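Long-range contact in 3-methylornithine synthase (Methanosarcina barkeri, PDB 3T7V), which catalyses the radical-based isomerization of L-lysine to (3R)-3-methyl-D-ornithine, a step in pyrrolysine biosynthesis, using a [4Fe-4S] cluster and S-adenosylmethionine: residues V59-N73 / F108-Y122. Numbering follows the deposited sequence.
With MD0 (5-amino-D-isoleucine), chain D; SF4 (iron/sulfur cluster), chain B; SAM (S-adenosylmethionine), chain C.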
ATOM      1  N   VAL A  59     -11.739  -1.067  11.456  1.00 16.94           N
ATOM      2  CA  VAL A  59     -10.921  -0.928  10.266  1.00 17.73           C
ATOM      3  C   VAL A  59     -10.302   0.469  10.303  1.00 15.38           C
ATOM      4  O   VAL A  59     -10.920   1.459  10.727  1.00 18.42           O
ATOM      5  CB  VAL A  59     -11.884  -1.048   9.005  1.00 20.78           C
ATOM      6  CG1 VAL A  59     -11.102  -0.754   7.711  1.00 21.57           C
ATOM      7  CG2 VAL A  59     -12.533  -2.416   8.965  1.00 24.51           C
ATOM      8  N   PHE A  60      -9.069   0.576   9.793  1.00 15.26           N
ATOM      9  CA  PHE A  60      -8.373   1.861   9.682  1.00 13.96           C
ATOM     10  C   PHE A  60      -8.583   2.419   8.272  1.00 14.77           C
ATOM     11  O   PHE A  60      -8.839   1.641   7.331  1.00 14.86           O
ATOM     12  CB  PHE A  60      -6.867   1.673   9.979  1.00 15.40           C
ATOM     13  CG  PHE A  60      -6.584   1.136  11.345  1.00 16.43           C
ATOM     14  CD1 PHE A  60      -6.958   1.869  12.450  1.00 17.70           C
ATOM     15  CD2 PHE A  60      -5.977  -0.096  11.503  1.00 19.49           C
ATOM     16  CE1 PHE A  60      -6.727   1.339  13.753  1.00 19.91           C
ATOM     17  CE2 PHE A  60      -5.662  -0.595  12.792  1.00 21.32           C
ATOM     18  CZ  PHE A  60      -6.064   0.145  13.875  1.00 20.66           C
ATOM     19  N   LEU A  61      -8.508   3.734   8.122  1.00 13.02           N
ATOM     20  CA  LEU A  61      -8.841   4.444   6.860  1.00 13.17           C
ATOM     21  C   LEU A  61      -7.698   5.395   6.492  1.00 13.56           C
ATOM     22  O   LEU A  61      -7.316   6.260   7.295  1.00 14.89           O
ATOM     23  CB  LEU A  61     -10.117   5.240   7.000  1.00 15.84           C
ATOM     24  CG  LEU A  61     -11.313   4.437   7.445  1.00 17.33           C
ATOM     25  CD1 LEU A  61     -12.499   5.361   7.809  1.00 20.44           C
ATOM     26  CD2 LEU A  61     -11.708   3.443   6.358  1.00 18.58           C
ATOM     27  N   ASN A  62      -7.122   5.244   5.288  1.00 12.12           N
ATOM     28  CA  ASN A  62      -5.933   6.059   4.863  1.00 13.69           C
ATOM     29  C   ASN A  62      -6.314   6.815   3.612  1.00 15.06           C
ATOM     30  O   ASN A  62      -6.752   6.202   2.586  1.00 17.35           O
ATOM     31  CB  ASN A  62      -4.802   5.057   4.536  1.00 14.64           C
ATOM     32  CG  ASN A  62      -3.420   5.696   4.384  1.00 20.44           C
ATOM     33  OD1 ASN A  62      -3.189   6.824   4.728  1.00 21.99           O
ATOM     34  ND2 ASN A  62      -2.463   4.855   3.940  1.00 21.46           N
ATOM     35  N   CYS A  63      -6.199   8.132   3.689  1.00 12.66           N
ATOM     36  CA  CYS A  63      -6.433   8.950   2.461  1.00 13.19           C
ATOM     37  C   CYS A  63      -5.204   8.977   1.592  1.00 16.29           C
ATOM     38  O   CYS A  63      -4.105   8.945   2.084  1.00 23.84           O
ATOM     39  CB  CYS A  63      -6.720  10.329   2.922  1.00 14.79           C
ATOM     40  SG  CYS A  63      -7.215  11.472   1.627  1.00 21.64           S
ATOM     41  N   PHE A  64      -5.371   8.982   0.304  1.00 13.27           N
ATOM     42  CA  PHE A  64      -4.237   8.978  -0.619  1.00 12.84           C
ATOM     43  C   PHE A  64      -4.183  10.302  -1.349  1.00 12.88           C
ATOM     44  O   PHE A  64      -5.128  10.674  -2.086  1.00 14.30           O
ATOM     45  CB  PHE A  64      -4.509   7.846  -1.634  1.00 14.37           C
ATOM     46  CG  PHE A  64      -3.389   7.706  -2.647  1.00 13.36           C
ATOM     47  CD1 PHE A  64      -2.108   7.389  -2.191  1.00 13.82           C
ATOM     48  CD2 PHE A  64      -3.591   7.900  -4.009  1.00 15.84           C
ATOM     49  CE1 PHE A  64      -1.026   7.267  -3.068  1.00 16.00           C
ATOM     50  CE2 PHE A  64      -2.502   7.776  -4.908  1.00 14.47           C
ATOM     51  CZ  PHE A  64      -1.248   7.473  -4.424  1.00 14.61           C
ATOM     52  N   ILE A  65      -3.079  11.004  -1.209  1.00 12.16           N
ATOM     53  CA  ILE A  65      -2.833  12.311  -1.879  1.00 11.83           C
ATOM     54  C   ILE A  65      -1.614  12.199  -2.747  1.00 12.00           C
ATOM     55  O   ILE A  65      -0.454  12.291  -2.269  1.00 11.96           O
ATOM     56  CB  ILE A  65      -2.645  13.445  -0.867  1.00 14.04           C
ATOM     57  CG1 ILE A  65      -3.877  13.539   0.102  1.00 17.78           C
ATOM     58  CG2 ILE A  65      -2.459  14.788  -1.621  1.00 15.73           C
ATOM     59  CD1 ILE A  65      -3.668  14.637   1.148  1.00 25.56           C
ATOM     60  N   TYR A  66      -1.884  11.999  -4.035  1.00 11.01           N
ATOM     61  CA  TYR A  66      -0.795  11.871  -5.034  1.00 11.00           C
ATOM     62  C   TYR A  66      -0.524  13.297  -5.492  1.00 10.79           C
ATOM     63  O   TYR A  66      -1.263  13.862  -6.302  1.00 13.01           O
ATOM     64  CB  TYR A  66      -1.332  10.990  -6.166  1.00 11.83           C
ATOM     65  CG  TYR A  66      -0.290  10.382  -7.084  1.00 12.27           C
ATOM     66  CD1 TYR A  66       1.062  10.660  -7.021  1.00 12.87           C
ATOM     67  CD2 TYR A  66      -0.736   9.504  -8.068  1.00 14.67           C
ATOM     68  CE1 TYR A  66       1.984  10.023  -7.839  1.00 14.88           C
ATOM     69  CE2 TYR A  66       0.169   8.877  -8.918  1.00 16.60           C
ATOM     70  CZ  TYR A  66       1.505   9.169  -8.789  1.00 17.96           C
ATOM     71  OH  TYR A  66       2.328   8.513  -9.701  1.00 21.18           O
ATOM     72  N   PHE A  67       0.494  13.933  -4.864  1.00 10.86           N
ATOM     73  CA  PHE A  67       0.664  15.395  -4.989  1.00 10.74           C
ATOM     74  C   PHE A  67       1.559  15.837  -6.158  1.00 11.11           C
ATOM     75  O   PHE A  67       1.575  16.985  -6.508  1.00 11.78           O
ATOM     76  CB  PHE A  67       1.178  16.036  -3.673  1.00 11.84           C
ATOM     77  CG  PHE A  67       2.521  15.580  -3.212  1.00 10.90           C
ATOM     78  CD1 PHE A  67       2.607  14.529  -2.343  1.00 11.69           C
ATOM     79  CD2 PHE A  67       3.697  16.185  -3.651  1.00 12.06           C
ATOM     80  CE1 PHE A  67       3.830  14.059  -1.918  1.00 11.49           C
ATOM     81  CE2 PHE A  67       4.958  15.735  -3.272  1.00 12.75           C
ATOM     82  CZ  PHE A  67       5.028  14.640  -2.359  1.00 11.51           C
ATOM     83  N   SER A  68       2.233  14.854  -6.768  1.00 10.62           N
ATOM     84  CA  SER A  68       2.985  15.113  -7.994  1.00 10.87           C
ATOM     85  C   SER A  68       3.128  13.838  -8.774  1.00 10.70           C
ATOM     86  O   SER A  68       3.570  12.814  -8.212  1.00 11.23           O
ATOM     87  CB  SER A  68       4.378  15.674  -7.707  1.00 11.74           C
ATOM     88  OG  SER A  68       5.035  15.807  -8.997  1.00 12.14           O
ATOM     89  N   THR A  69       2.740  13.879 -10.064  1.00 10.90           N
ATOM     90  CA  THR A  69       2.828  12.687 -10.903  1.00 11.34           C
ATOM     91  C   THR A  69       3.992  12.744 -11.842  1.00 12.14           C
ATOM     92  O   THR A  69       4.053  11.983 -12.794  1.00 14.83           O
ATOM     93  CB  THR A  69       1.542  12.377 -11.636  1.00 12.21           C
ATOM     94  OG1 THR A  69       1.269  13.502 -12.474  1.00 13.67           O
ATOM     95  CG2 THR A  69       0.344  12.191 -10.636  1.00 14.31           C
ATOM     96  N   TYR A  70       4.960  13.610 -11.552  1.00 11.51           N
ATOM     97  CA  TYR A  70       6.235  13.563 -12.248  1.00 11.17           C
ATOM     98  C   TYR A  70       7.172  12.534 -11.657  1.00 11.34           C
ATOM     99  O   TYR A  70       7.306  12.443 -10.458  1.00 11.60           O
ATOM    100  CB  TYR A  70       6.918  14.945 -12.170  1.00 11.87           C
ATOM    101  CG  TYR A  70       6.223  15.956 -13.036  1.00 11.85           C
ATOM    102  CD1 TYR A  70       5.130  16.673 -12.540  1.00 12.86           C
ATOM    103  CD2 TYR A  70       6.641  16.166 -14.327  1.00 13.29           C
ATOM    104  CE1 TYR A  70       4.458  17.571 -13.346  1.00 15.01           C
ATOM    105  CE2 TYR A  70       5.937  17.106 -15.132  1.00 14.97           C
ATOM    106  CZ  TYR A  70       4.862  17.781 -14.586  1.00 15.35           C
ATOM    107  OH  TYR A  70       4.203  18.696 -15.409  1.00 20.06           O
ATOM    108  N   CYS A  71       7.853  11.793 -12.523  1.00 11.83           N
ATOM    109  CA  CYS A  71       8.833  10.787 -12.058  1.00 12.61           C
ATOM    110  C   CYS A  71      10.020  10.729 -12.984  1.00 13.19           C
ATOM    111  O   CYS A  71       9.838  10.700 -14.203  1.00 15.44           O
ATOM    112  CB  CYS A  71       8.186   9.456 -11.966  1.00 12.34           C
ATOM    113  SG  CYS A  71       9.292   8.312 -11.026  1.00 11.53           S
ATOM    114  N   LYS A  72      11.202  10.613 -12.398  1.00 12.38           N
ATOM    115  CA  LYS A  72      12.426  10.455 -13.180  1.00 13.36           C
ATOM    116  C   LYS A  72      12.810   8.968 -13.427  1.00 14.06           C
ATOM    117  O   LYS A  72      13.760   8.684 -14.144  1.00 18.03           O
ATOM    118  CB  LYS A  72      13.571  11.254 -12.508  1.00 15.39           C
ATOM    119  CG  LYS A  72      14.022  10.711 -11.154  1.00 16.36           C
ATOM    120  CD  LYS A  72      14.786  11.912 -10.427  1.00 24.83           C
ATOM    121  CE  LYS A  72      15.283  11.431  -9.055  1.00 24.70           C
ATOM    122  NZ  LYS A  72      16.444  10.566  -9.271  1.00 31.40           N
ATOM    123  N   ASN A  73      12.132   8.059 -12.758  1.00 13.50           N
ATOM    124  CA  ASN A  73      12.474   6.606 -12.848  1.00 12.66           C
ATOM    125  C   ASN A  73      11.713   5.941 -14.015  1.00 13.15           C
ATOM    126  O   ASN A  73      10.795   6.541 -14.623  1.00 16.71           O
ATOM    127  CB  ASN A  73      12.119   5.877 -11.539  1.00 13.73           C
ATOM    128  CG  ASN A  73      13.153   6.034 -10.455  1.00 17.12           C
ATOM    129  OD1 ASN A  73      12.861   5.609  -9.266  1.00 20.28           O
ATOM    130  ND2 ASN A  73      14.334   6.479 -10.804  1.00 18.50           N
ATOM    131  N   PHE A 108     -10.489  10.154   8.665  1.00 15.35           N
ATOM    132  CA  PHE A 108      -9.260   9.394   8.350  1.00 13.54           C
ATOM    133  C   PHE A 108      -8.322   9.204   9.559  1.00 14.36           C
ATOM    134  O   PHE A 108      -8.216  10.027  10.454  1.00 17.43           O
ATOM    135  CB  PHE A 108      -8.437  10.117   7.251  1.00 13.50           C
ATOM    136  CG  PHE A 108      -9.149  10.138   5.937  1.00 15.33           C
ATOM    137  CD1 PHE A 108      -9.164   8.964   5.172  1.00 16.71           C
ATOM    138  CD2 PHE A 108      -9.758  11.327   5.457  1.00 17.05           C
ATOM    139  CE1 PHE A 108      -9.758   8.949   3.927  1.00 17.20           C
ATOM    140  CE2 PHE A 108     -10.392  11.306   4.213  1.00 17.09           C
ATOM    141  CZ  PHE A 108     -10.380  10.127   3.451  1.00 16.52           C
ATOM    142  N   HIS A 109      -7.686   8.026   9.582  1.00 12.02           N
ATOM    143  CA  HIS A 109      -6.626   7.742  10.563  1.00 12.91           C
ATOM    144  C   HIS A 109      -5.250   8.167  10.144  1.00 12.30           C
ATOM    145  O   HIS A 109      -4.405   8.438  11.005  1.00 13.77           O
ATOM    146  CB  HIS A 109      -6.566   6.222  10.898  1.00 14.03           C
ATOM    147  CG  HIS A 109      -7.855   5.713  11.430  1.00 15.61           C
ATOM    148  ND1 HIS A 109      -8.801   5.170  10.608  1.00 15.85           N
ATOM    149  CD2 HIS A 109      -8.379   5.714  12.699  1.00 18.55           C
ATOM    150  CE1 HIS A 109      -9.898   4.877  11.330  1.00 19.12           C
ATOM    151  NE2 HIS A 109      -9.638   5.200  12.613  1.00 19.34           N
ATOM    152  N   MET A 110      -5.038   8.356   8.836  1.00 11.61           N
ATOM    153  CA  MET A 110      -3.714   8.648   8.320  1.00 11.54           C
ATOM    154  C   MET A 110      -3.921   9.231   6.940  1.00 11.15           C
ATOM    155  O   MET A 110      -4.978   8.973   6.280  1.00 12.62           O
ATOM    156  CB  MET A 110      -2.894   7.355   8.240  1.00 12.44           C
ATOM    157  CG  MET A 110      -1.411   7.641   7.749  1.00 14.45           C
ATOM    158  SD  MET A 110      -0.255   6.338   8.262  1.00 18.00           S
ATOM    159  CE  MET A 110      -0.985   4.976   7.398  1.00 21.26           C
ATOM    160  N   VAL A 111      -2.959  10.031   6.473  1.00 12.52           N
ATOM    161  CA  VAL A 111      -2.920  10.492   5.062  1.00 12.64           C
ATOM    162  C   VAL A 111      -1.611  10.041   4.447  1.00 11.97           C
ATOM    163  O   VAL A 111      -0.573  10.116   5.120  1.00 13.69           O
ATOM    164  CB  VAL A 111      -3.092  12.013   4.973  1.00 15.76           C
ATOM    165  CG1 VAL A 111      -4.430  12.444   5.476  1.00 21.25           C
ATOM    166  CG2 VAL A 111      -1.995  12.779   5.692  1.00 18.57           C
ATOM    167  N   ASP A 112      -1.685   9.522   3.230  1.00 12.91           N
ATOM    168  CA  ASP A 112      -0.469   9.103   2.448  1.00 12.22           C
ATOM    169  C   ASP A 112      -0.073  10.099   1.396  1.00 13.46           C
ATOM    170  O   ASP A 112      -0.885  10.300   0.456  1.00 16.62           O
ATOM    171  CB  ASP A 112      -0.725   7.699   1.882  1.00 14.25           C
ATOM    172  CG  ASP A 112       0.368   7.156   1.034  1.00 17.72           C
ATOM    173  OD1 ASP A 112       1.467   7.761   0.874  1.00 20.02           O
ATOM    174  OD2 ASP A 112       0.168   6.017   0.476  1.00 19.74           O
ATOM    175  N   LEU A 113       1.001  10.831   1.624  1.00 11.70           N
ATOM    176  CA  LEU A 113       1.458  11.887   0.662  1.00 11.48           C
ATOM    177  C   LEU A 113       2.440  11.154  -0.279  1.00 10.80           C
ATOM    178  O   LEU A 113       3.513  10.691   0.145  1.00 12.56           O
ATOM    179  CB  LEU A 113       2.239  12.988   1.415  1.00 13.27           C
ATOM    180  CG  LEU A 113       1.431  13.718   2.470  1.00 13.64           C
ATOM    181  CD1 LEU A 113       2.365  14.666   3.192  1.00 15.34           C
ATOM    182  CD2 LEU A 113       0.246  14.378   1.792  1.00 18.19           C
ATOM    183  N   THR A 114       2.021  10.988  -1.530  1.00 10.52           N
ATOM    184  CA  THR A 114       2.755  10.198  -2.500  1.00 10.29           C
ATOM    185  C   THR A 114       3.160  11.044  -3.687  1.00 10.73           C
ATOM    186  O   THR A 114       2.411  11.926  -4.158  1.00 11.31           O
ATOM    187  CB  THR A 114       1.842   9.042  -2.987  1.00 11.44           C
ATOM    188  OG1 THR A 114       1.657   8.127  -1.900  1.00 14.47           O
ATOM    189  CG2 THR A 114       2.504   8.208  -4.150  1.00 13.41           C
ATOM    190  N   MET A 115       4.357  10.760  -4.227  1.00 10.83           N
ATOM    191  CA  MET A 115       4.778  11.368  -5.478  1.00 10.70           C
ATOM    192  C   MET A 115       5.557  10.346  -6.268  1.00 10.75           C
ATOM    193  O   MET A 115       6.121   9.383  -5.755  1.00 11.27           O
ATOM    194  CB  MET A 115       5.630  12.666  -5.297  1.00 11.97           C
ATOM    195  CG  MET A 115       6.848  12.405  -4.378  1.00 12.64           C
ATOM    196  SD  MET A 115       7.910  13.884  -4.467  1.00 13.95           S
ATOM    197  CE  MET A 115       9.104  13.456  -3.220  1.00 16.39           C
ATOM    198  N   GLY A 116       5.627  10.610  -7.579  1.00 11.21           N
ATOM    199  CA  GLY A 116       6.756  10.030  -8.356  1.00 11.71           C
ATOM    200  C   GLY A 116       8.069  10.625  -7.860  1.00 11.93           C
ATOM    201  O   GLY A 116       8.033  11.548  -6.998  1.00 12.39           O
ATOM    202  N   GLU A 117       9.200  10.132  -8.320  1.00 11.04           N
ATOM    203  CA  GLU A 117      10.470  10.747  -7.953  1.00 11.05           C
ATOM    204  C   GLU A 117      10.567  12.010  -8.808  1.00 11.26           C
ATOM    205  O   GLU A 117      11.213  12.039  -9.839  1.00 12.46           O
ATOM    206  CB  GLU A 117      11.633   9.790  -8.190  1.00 12.04           C
ATOM    207  CG  GLU A 117      11.548   8.557  -7.267  1.00 13.05           C
ATOM    208  CD  GLU A 117      12.919   7.955  -6.978  1.00 16.63           C
ATOM    209  OE1 GLU A 117      13.953   8.485  -7.390  1.00 20.25           O
ATOM    210  OE2 GLU A 117      12.864   6.894  -6.258  1.00 15.16           O
ATOM    211  N   ASP A 118       9.944  13.088  -8.278  1.00 11.20           N
ATOM    212  CA  ASP A 118       9.782  14.323  -9.110  1.00 11.51           C
ATOM    213  C   ASP A 118      11.089  15.110  -9.002  1.00 12.78           C
ATOM    214  O   ASP A 118      11.438  15.547  -7.892  1.00 12.31           O
ATOM    215  CB  ASP A 118       8.592  15.078  -8.503  1.00 11.77           C
ATOM    216  CG  ASP A 118       8.352  16.416  -9.169  1.00 11.85           C
ATOM    217  OD1 ASP A 118       9.110  16.815 -10.019  1.00 13.85           O
ATOM    218  OD2 ASP A 118       7.348  17.018  -8.727  1.00 12.34           O
ATOM    219  N   PRO A 119      11.683  15.419 -10.153  1.00 12.47           N
ATOM    220  CA  PRO A 119      12.902  16.228 -10.123  1.00 15.13           C
ATOM    221  C   PRO A 119      12.792  17.534  -9.375  1.00 14.42           C
ATOM    222  O   PRO A 119      13.749  18.005  -8.814  1.00 17.99           O
ATOM    223  CB  PRO A 119      13.150  16.511 -11.634  1.00 17.93           C
ATOM    224  CG  PRO A 119      12.489  15.363 -12.338  1.00 18.74           C
ATOM    225  CD  PRO A 119      11.300  14.959 -11.510  1.00 14.73           C
ATOM    226  N   TYR A 120      11.610  18.183  -9.379  1.00 12.79           N
ATOM    227  CA  TYR A 120      11.404  19.411  -8.619  1.00 13.76           C
ATOM    228  C   TYR A 120      11.686  19.222  -7.118  1.00 14.23           C
ATOM    229  O   TYR A 120      12.357  20.040  -6.472  1.00 14.93           O
ATOM    230  CB  TYR A 120       9.984  19.895  -8.865  1.00 15.08           C
ATOM    231  CG  TYR A 120       9.641  21.123  -8.020  1.00 15.05           C
ATOM    232  CD1 TYR A 120      10.068  22.400  -8.393  1.00 20.41           C
ATOM    233  CD2 TYR A 120       8.891  20.992  -6.844  1.00 15.71           C
ATOM    234  CE1 TYR A 120       9.805  23.536  -7.609  1.00 20.20           C
ATOM    235  CE2 TYR A 120       8.593  22.082  -6.034  1.00 17.81           C
ATOM    236  CZ  TYR A 120       9.025  23.373  -6.494  1.00 18.51           C
ATOM    237  OH  TYR A 120       8.725  24.434  -5.682  1.00 26.39           O
ATOM    238  N   TYR A 121      11.140  18.133  -6.546  1.00 12.37           N
ATOM    239  CA  TYR A 121      11.357  17.873  -5.124  1.00 13.31           C
ATOM    240  C   TYR A 121      12.724  17.258  -4.871  1.00 14.84           C
ATOM    241  O   TYR A 121      13.291  17.507  -3.794  1.00 20.48           O
ATOM    242  CB  TYR A 121      10.234  16.970  -4.563  1.00 12.69           C
ATOM    243  CG  TYR A 121       8.922  17.700  -4.462  1.00 11.20           C
ATOM    244  CD1 TYR A 121       8.686  18.574  -3.400  1.00 13.35           C
ATOM    245  CD2 TYR A 121       7.872  17.534  -5.421  1.00 11.33           C
ATOM    246  CE1 TYR A 121       7.507  19.259  -3.270  1.00 14.50           C
ATOM    247  CE2 TYR A 121       6.696  18.253  -5.335  1.00 12.49           C
ATOM    248  CZ  TYR A 121       6.492  19.083  -4.245  1.00 13.49           C
ATOM    249  OH  TYR A 121       5.298  19.791  -4.061  1.00 16.51           O
ATOM    250  N   TYR A 122      13.280  16.487  -5.808  1.00 13.04           N
ATOM    251  CA  TYR A 122      14.618  15.918  -5.598  1.00 14.67           C
ATOM    252  C   TYR A 122      15.761  16.931  -5.767  1.00 17.39           C
ATOM    253  O   TYR A 122      16.813  16.741  -5.142  1.00 20.40           O
ATOM    254  CB  TYR A 122      14.786  14.716  -6.545  1.00 13.77           C
ATOM    255  CG  TYR A 122      14.179  13.441  -5.939  1.00 13.57           C
ATOM    256  CD1 TYR A 122      12.789  13.270  -5.778  1.00 13.58           C
ATOM    257  CD2 TYR A 122      15.034  12.421  -5.464  1.00 17.77           C
ATOM    258  CE1 TYR A 122      12.261  12.119  -5.159  1.00 12.82           C
ATOM    259  CE2 TYR A 122      14.512  11.281  -4.909  1.00 17.12           C
ATOM    260  CZ  TYR A 122      13.092  11.144  -4.754  1.00 15.33           C
ATOM    261  OH  TYR A 122      12.645   9.970  -4.170  1.00 17.96           O
TER
HETATM  262  C   MD0 D 993      -2.800   2.616  -2.576  1.00 18.66           C
HETATM  263  N   MD0 D 993      -3.032   4.018  -4.544  1.00 18.47           N
HETATM  264  O   MD0 D 993      -2.775   2.582  -1.329  1.00 18.89           O
HETATM  265  CA  MD0 D 993      -2.324   3.845  -3.281  1.00 15.61           C
HETATM  266  CB  MD0 D 993      -0.787   3.767  -3.534  1.00 15.20           C
HETATM  267  CD  MD0 D 993       1.397   4.216  -2.224  1.00 16.16           C
HETATM  268  NE  MD0 D 993       1.962   4.242  -0.881  1.00 17.91           N
HETATM  269  CG  MD0 D 993      -0.067   3.791  -2.154  1.00 15.00           C
HETATM  270  CG2 MD0 D 993      -0.339   2.518  -4.336  1.00 17.28           C
HETATM  271  OXT MD0 D 993      -3.204   1.675  -3.270  1.00 20.00           O
HETATM  272 FE1  SF4 B 991       7.234   5.118  -8.279  1.00 13.89          FE
HETATM  273 FE2  SF4 B 991       8.143   6.382 -10.594  1.00 12.52          FE
HETATM  274 FE3  SF4 B 991       6.064   4.724 -10.828  1.00 12.73          FE
HETATM  275 FE4  SF4 B 991       8.474   3.732 -10.384  1.00 12.79          FE
HETATM  276  S1  SF4 B 991       7.872   4.892 -12.230  1.00 13.27           S
HETATM  277  S2  SF4 B 991       6.565   3.144  -9.303  1.00 12.39           S
HETATM  278  S3  SF4 B 991       9.444   5.254  -9.048  1.00 12.75           S
HETATM  279  S4  SF4 B 991       6.063   6.650  -9.696  1.00 12.52           S
HETATM  280  N   SAM C 992       7.335   6.671  -6.746  1.00 18.22           N
HETATM  281  CA  SAM C 992       7.384   6.117  -5.476  1.00 16.65           C
HETATM  282  C   SAM C 992       7.761   4.691  -5.434  1.00 15.13           C
HETATM  283  O   SAM C 992       7.917   4.056  -6.498  1.00 15.50           O
HETATM  284  OXT SAM C 992       8.032   4.196  -4.284  1.00 14.39           O
HETATM  285  CB  SAM C 992       6.149   5.881  -4.955  1.00 20.95           C
HETATM  286  CG  SAM C 992       5.035   5.352  -5.764  0.50 25.16           C
HETATM  287  SD  SAM C 992       4.278   3.843  -5.022  0.50 28.46           S
HETATM  288  CE  SAM C 992       2.645   4.428  -4.660  0.50 34.42           C
HETATM  289  C5' SAM C 992       3.973   2.865  -6.477  0.50 26.78           C
HETATM  290  C4' SAM C 992       3.911   1.555  -6.211  1.00 22.74           C
HETATM  291  O4' SAM C 992       2.464   1.572  -6.803  1.00 19.41           O
HETATM  292  C3' SAM C 992       4.808   0.760  -6.782  1.00 22.35           C
HETATM  293  O3' SAM C 992       5.480   0.515  -5.539  1.00 18.65           O
HETATM  294  C2' SAM C 992       3.782  -0.366  -6.970  1.00 20.44           C
HETATM  295  O2' SAM C 992       3.777  -1.348  -5.883  1.00 21.87           O
HETATM  296  C1' SAM C 992       2.371   0.201  -7.205  1.00 16.59           C
HETATM  297  N9  SAM C 992       2.084   0.256  -8.686  1.00 14.80           N
HETATM  298  C8  SAM C 992       2.615   1.056  -9.659  1.00 13.94           C
HETATM  299  N7  SAM C 992       2.100   0.716 -10.832  1.00 13.08           N
HETATM  300  C5  SAM C 992       1.212  -0.313 -10.614  1.00 12.46           C
HETATM  301  C6  SAM C 992       0.446  -1.108 -11.480  1.00 12.45           C
HETATM  302  N6  SAM C 992       0.441  -0.937 -12.803  1.00 13.57           N
HETATM  303  N1  SAM C 992      -0.367  -2.031 -10.945  1.00 13.50           N
HETATM  304  C2  SAM C 992      -0.397  -2.264  -9.600  1.00 14.72           C
HETATM  305  N3  SAM C 992       0.415  -1.594  -8.746  1.00 14.37           N
HETATM  306  C4  SAM C 992       1.199  -0.601  -9.274  1.00 13.32           C
HETATM  307  O   HOH W   1       3.089  19.178  -5.430  1.00 15.17           O
HETATM  308  O   HOH W   2      15.819   8.230  -9.376  1.00 33.21           O
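Two neighbouring parallel strands of the radical SAM barrel, 59-68 and 110-115, pair here, and the loops after them reach the iron-sulfur cluster. From C63 to F67 the backbones alternate as donor and acceptor with M110, D112 and T114. F64, D112 and T114 point into the barrel. The F64 ring lays one face against the CA of the bound 5-amino-D-isoleucine, while D112 OD2 sits at the edge of that ring and accepts a hydrogen bond from the ligand's NE (2.9 Å); D112 OD1 is hydrogen-bonded to S146 OG. On the outward face C63 CB stands over the centre of the F108 ring, 3.5 Å from the centroid, with SG above the same face. F67, with CG between its backbone N and carbonyl carbon (chi1 62°), turns its ring edge to the face of Y121, planes at 87°, and takes M115 CB over one of its own faces. An alanine in place of F67 would remove this ring and would probably leave one face of Y121 and the CB of M115 uncovered, opening a gap toward helix 126-139. Further on, S68 OG donates to D118 OD2 (2.6 Å) from above the carboxylate plane, and R90 adds a salt bridge to that oxygen; D118 also caps the helix starting at P119. C71 SG binds an iron of the cluster at 2.3 Å and accepts a hydrogen bond from E117 N at 3.3 Å, and G116 lies beside both the cluster and S-adenosylmethionine, whose N is 3.1 Å from M115 O. Product held by the strands' inward side chains, with the cluster at the loops beyond their C-terminal ends, is the layout of a radical SAM TIM-barrel active site.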